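Local coordinates for probable endonuclease 4 (Thermotoga maritima, PDB 4HNO), which probably cleaves phosphodiester bonds at apurinic or apyrimidinic sites during DNA repair, using a cluster of metal ions, at residues 131-136 and 169-174. Sequence-based numbering, arbitrary orientation. Where two conformers were deposited one is given.
Sequences GLNEVL and LVDQRD
On the outer layer of the TIM barrel, Asn133, on the last turns of helix 121-136, reaches the loop that leads from helix 160-169 into strand 176-181 and meets Asp171. Asn133 OD1 accepts the backbone N-H of Asp171 at 2.8 Å; the bond is nearly straight (172°) and lies in the carbonyl plane, on a lone pair. The Asn133 amide stacks on the Asp171 carboxylate, the two planes 13° apart. Asparagine suits this place because one flat group both accepts and donates. A water bound to Asn133 OD1 passes the link on to Gln172 N, while Asn133 ND2 donates to a second water, 2.8 Å away, that donates hydrogen bonds to Leu169 O and Asp171 OD1. These partners set which end of the amide is oxygen and which nitrogen. The Asp171 carboxylate can also accept from Asn137 ND2, through OD2.

Towards the barrel wall the contact turns apolar. The branched Val170 sets one methyl against each leucine, CG2 3.9 Å from Leu132 CD1 and CG1 3.7 Å from Leu136 CD1, the side chains crossing at about a right angle. Both leucines supply long apolar side chains to this buried layer, which Ile144 and Val176 extend; the Leu132 side chain is about 14 Å from a bound zinc ion. Gln172, extended beyond CG, carries its amide to the helix end, where NE2 donates to Asn137 OD1 and OE1 accepts from Arg175 NH2. A polar edge over an aliphatic layer thus ties the C-terminal end of helix 121-136 to the loop before strand 176-181, in the outer helical layer of the TIM barrel.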
ATOM      1  N   GLY A 131      10.459 -10.832  12.390  1.00  8.42           N
ATOM      2  CA  GLY A 131       9.928 -11.438  11.183  1.00  8.61           C
ATOM      3  C   GLY A 131      10.460 -10.800   9.911  1.00  8.07           C
ATOM      4  O   GLY A 131      10.848 -11.511   8.970  1.00  8.41           O
ATOM      5  N   LEU A 132      10.484  -9.472   9.881  1.00  7.86           N
ATOM      6  CA  LEU A 132      11.054  -8.781   8.739  1.00  7.98           C
ATOM      7  C   LEU A 132      12.520  -9.126   8.553  1.00  7.96           C
ATOM      8  O   LEU A 132      12.972  -9.290   7.426  1.00  8.40           O
ATOM      9  CB  LEU A 132      10.876  -7.277   8.870  1.00  8.05           C
ATOM     10  CG  LEU A 132       9.447  -6.773   8.729  1.00  8.83           C
ATOM     11  CD1 LEU A 132       9.391  -5.284   9.033  1.00  9.93           C
ATOM     12  CD2 LEU A 132       8.885  -7.072   7.347  1.00 10.84           C
ATOM     13  N   ASN A 133      13.265  -9.254   9.642  1.00  8.01           N
ATOM     14  CA  ASN A 133      14.656  -9.658   9.499  1.00  8.22           C
ATOM     15  C   ASN A 133      14.762 -11.053   8.894  1.00  8.24           C
ATOM     16  O   ASN A 133      15.599 -11.286   8.024  1.00  8.71           O
ATOM     17  CB  ASN A 133      15.381  -9.602  10.836  1.00  8.84           C
ATOM     18  CG  ASN A 133      15.763  -8.218  11.258  1.00  9.07           C
ATOM     19  OD1 ASN A 133      15.953  -7.327  10.432  1.00  9.47           O
ATOM     20  ND2 ASN A 133      15.907  -8.036  12.560  1.00 10.77           N
ATOM     21  N   GLU A 134      13.937 -11.992   9.339  1.00  8.27           N
ATOM     22  CA  GLU A 134      14.011 -13.329   8.776  0.75  8.47           C
ATOM     23  C   GLU A 134      13.689 -13.306   7.286  1.00  8.42           C
ATOM     24  O   GLU A 134      14.315 -14.017   6.498  1.00  9.98           O
ATOM     25  CB  GLU A 134      13.071 -14.292   9.495  0.75  9.24           C
ATOM     26  CG  GLU A 134      13.522 -14.619  10.868  0.75 11.26           C
ATOM     27  CD  GLU A 134      14.960 -15.104  10.889  0.75 19.98           C
ATOM     28  OE1 GLU A 134      15.265 -16.079  10.163  0.75 16.85           O
ATOM     29  OE2 GLU A 134      15.799 -14.493  11.590  0.75 31.80           O
ATOM     30  N   VAL A 135      12.723 -12.496   6.879  1.00  7.78           N
ATOM     31  CA  VAL A 135      12.368 -12.421   5.470  1.00  7.71           C
ATOM     32  C   VAL A 135      13.453 -11.719   4.660  1.00  7.68           C
ATOM     33  O   VAL A 135      13.930 -12.243   3.647  1.00  8.23           O
ATOM     34  CB  VAL A 135      11.014 -11.737   5.293  1.00  8.19           C
ATOM     35  CG1 VAL A 135      10.690 -11.495   3.835  1.00  8.92           C
ATOM     36  CG2 VAL A 135       9.910 -12.554   5.977  1.00  9.40           C
ATOM     37  N   LEU A 136      13.828 -10.518   5.088  1.00  7.53           N
ATOM     38  CA  LEU A 136      14.777  -9.720   4.316  1.00  7.34           C
ATOM     39  C   LEU A 136      16.149 -10.376   4.273  1.00  7.61           C
ATOM     40  O   LEU A 136      16.822 -10.330   3.247  1.00  8.29           O
ATOM     41  CB  LEU A 136      14.847  -8.307   4.874  1.00  8.16           C
ATOM     42  CG  LEU A 136      13.566  -7.495   4.675  1.00  8.73           C
ATOM     43  CD1 LEU A 136      13.679  -6.198   5.453  1.00 10.45           C
ATOM     44  CD2 LEU A 136      13.266  -7.234   3.209  1.00  9.92           C
ATOM     45  N   LEU A 169      14.584  -0.464  13.517  1.00 10.11           N
ATOM     46  CA  LEU A 169      15.177  -1.637  14.141  1.00 11.08           C
ATOM     47  C   LEU A 169      15.549  -2.740  13.153  1.00 10.48           C
ATOM     48  O   LEU A 169      16.274  -3.645  13.533  1.00 14.02           O
ATOM     49  CB  LEU A 169      14.223  -2.219  15.191  1.00 11.09           C
ATOM     50  CG  LEU A 169      14.102  -1.406  16.481  1.00 13.17           C
ATOM     51  CD1 LEU A 169      12.875  -1.848  17.258  1.00 14.45           C
ATOM     52  CD2 LEU A 169      15.359  -1.570  17.329  1.00 17.15           C
ATOM     53  N   VAL A 170      15.043  -2.706  11.928  0.94  8.92           N
ATOM     54  CA  VAL A 170      15.286  -3.775  10.962  0.94  8.74           C
ATOM     55  C   VAL A 170      16.708  -3.698  10.419  0.94  9.14           C
ATOM     56  O   VAL A 170      17.220  -2.611  10.144  0.94 11.43           O
ATOM     57  CB  VAL A 170      14.242  -3.672   9.824  0.94  9.47           C
ATOM     58  CG1 VAL A 170      14.554  -4.562   8.632  0.94 10.80           C
ATOM     59  CG2 VAL A 170      12.865  -4.002  10.360  0.94 10.15           C
ATOM     60  N   ASP A 171      17.338  -4.850  10.225  1.00  8.82           N
ATOM     61  CA  ASP A 171      18.728  -4.867   9.770  1.00  9.35           C
ATOM     62  C   ASP A 171      18.867  -4.200   8.393  1.00  9.10           C
ATOM     63  O   ASP A 171      19.713  -3.319   8.177  1.00 11.88           O
ATOM     64  CB  ASP A 171      19.254  -6.300   9.661  1.00 10.09           C
ATOM     65  CG  ASP A 171      19.309  -7.065  10.951  1.00 10.78           C
ATOM     66  OD1 ASP A 171      19.430  -6.455  12.011  1.00 12.65           O
ATOM     67  OD2 ASP A 171      19.287  -8.324  10.865  1.00 12.66           O
ATOM     68  N   GLN A 172      18.017  -4.584   7.460  1.00  8.78           N
ATOM     69  CA  GLN A 172      18.074  -4.083   6.081  1.00  8.88           C
ATOM     70  C   GLN A 172      17.051  -2.977   5.890  1.00  8.76           C
ATOM     71  O   GLN A 172      16.107  -3.084   5.113  1.00  8.95           O
ATOM     72  CB  GLN A 172      17.892  -5.212   5.072  1.00  8.78           C
ATOM     73  CG  GLN A 172      19.048  -6.193   5.136  1.00  8.75           C
ATOM     74  CD  GLN A 172      19.084  -7.160   3.985  1.00  8.24           C
ATOM     75  OE1 GLN A 172      19.010  -6.765   2.812  1.00  9.18           O
ATOM     76  NE2 GLN A 172      19.188  -8.432   4.284  1.00  9.36           N
ATOM     77  N   ARG A 173      17.274  -1.870   6.591  1.00 10.28           N
ATOM     78  CA  ARG A 173      16.319  -0.788   6.564  1.00 10.93           C
ATOM     79  C   ARG A 173      16.216  -0.133   5.189  1.00  9.23           C
ATOM     80  O   ARG A 173      15.174   0.477   4.894  1.00  9.28           O
ATOM     81  CB  ARG A 173      16.571   0.206   7.665  1.00 15.60           C
ATOM     82  CG  ARG A 173      17.870   0.853   7.612  1.00 18.36           C
ATOM     83  CD  ARG A 173      18.065   1.747   8.816  1.00 18.25           C
ATOM     84  NE  ARG A 173      19.398   2.311   8.749  1.00 18.47           N
ATOM     85  CZ  ARG A 173      20.487   1.752   9.259  1.00 19.25           C
ATOM     86  NH1 ARG A 173      20.435   0.606   9.916  1.00 19.78           N
ATOM     87  NH2 ARG A 173      21.653   2.345   9.099  1.00 20.60           N
ATOM     88  N   ASP A 174      17.210  -0.266   4.321  1.00  9.53           N
ATOM     89  CA  ASP A 174      17.058   0.255   2.971  1.00 10.15           C
ATOM     90  C   ASP A 174      16.020  -0.536   2.162  1.00  9.50           C
ATOM     91  O   ASP A 174      15.545  -0.070   1.122  1.00 11.30           O
ATOM     92  CB  ASP A 174      18.391   0.252   2.199  1.00 12.54           C
ATOM     93  CG  ASP A 174      19.412   1.226   2.736  1.00 15.88           C
ATOM     94  OD1 ASP A 174      19.058   2.068   3.570  1.00 19.46           O
ATOM     95  OD2 ASP A 174      20.579   1.170   2.301  1.00 16.92           O
TER
HETATM   96  O   HOH W   1      16.716  -7.223   7.691  0.78  8.82           O
HETATM   97  O   HOH W   2      17.467  -5.967  13.707  0.64 10.75           O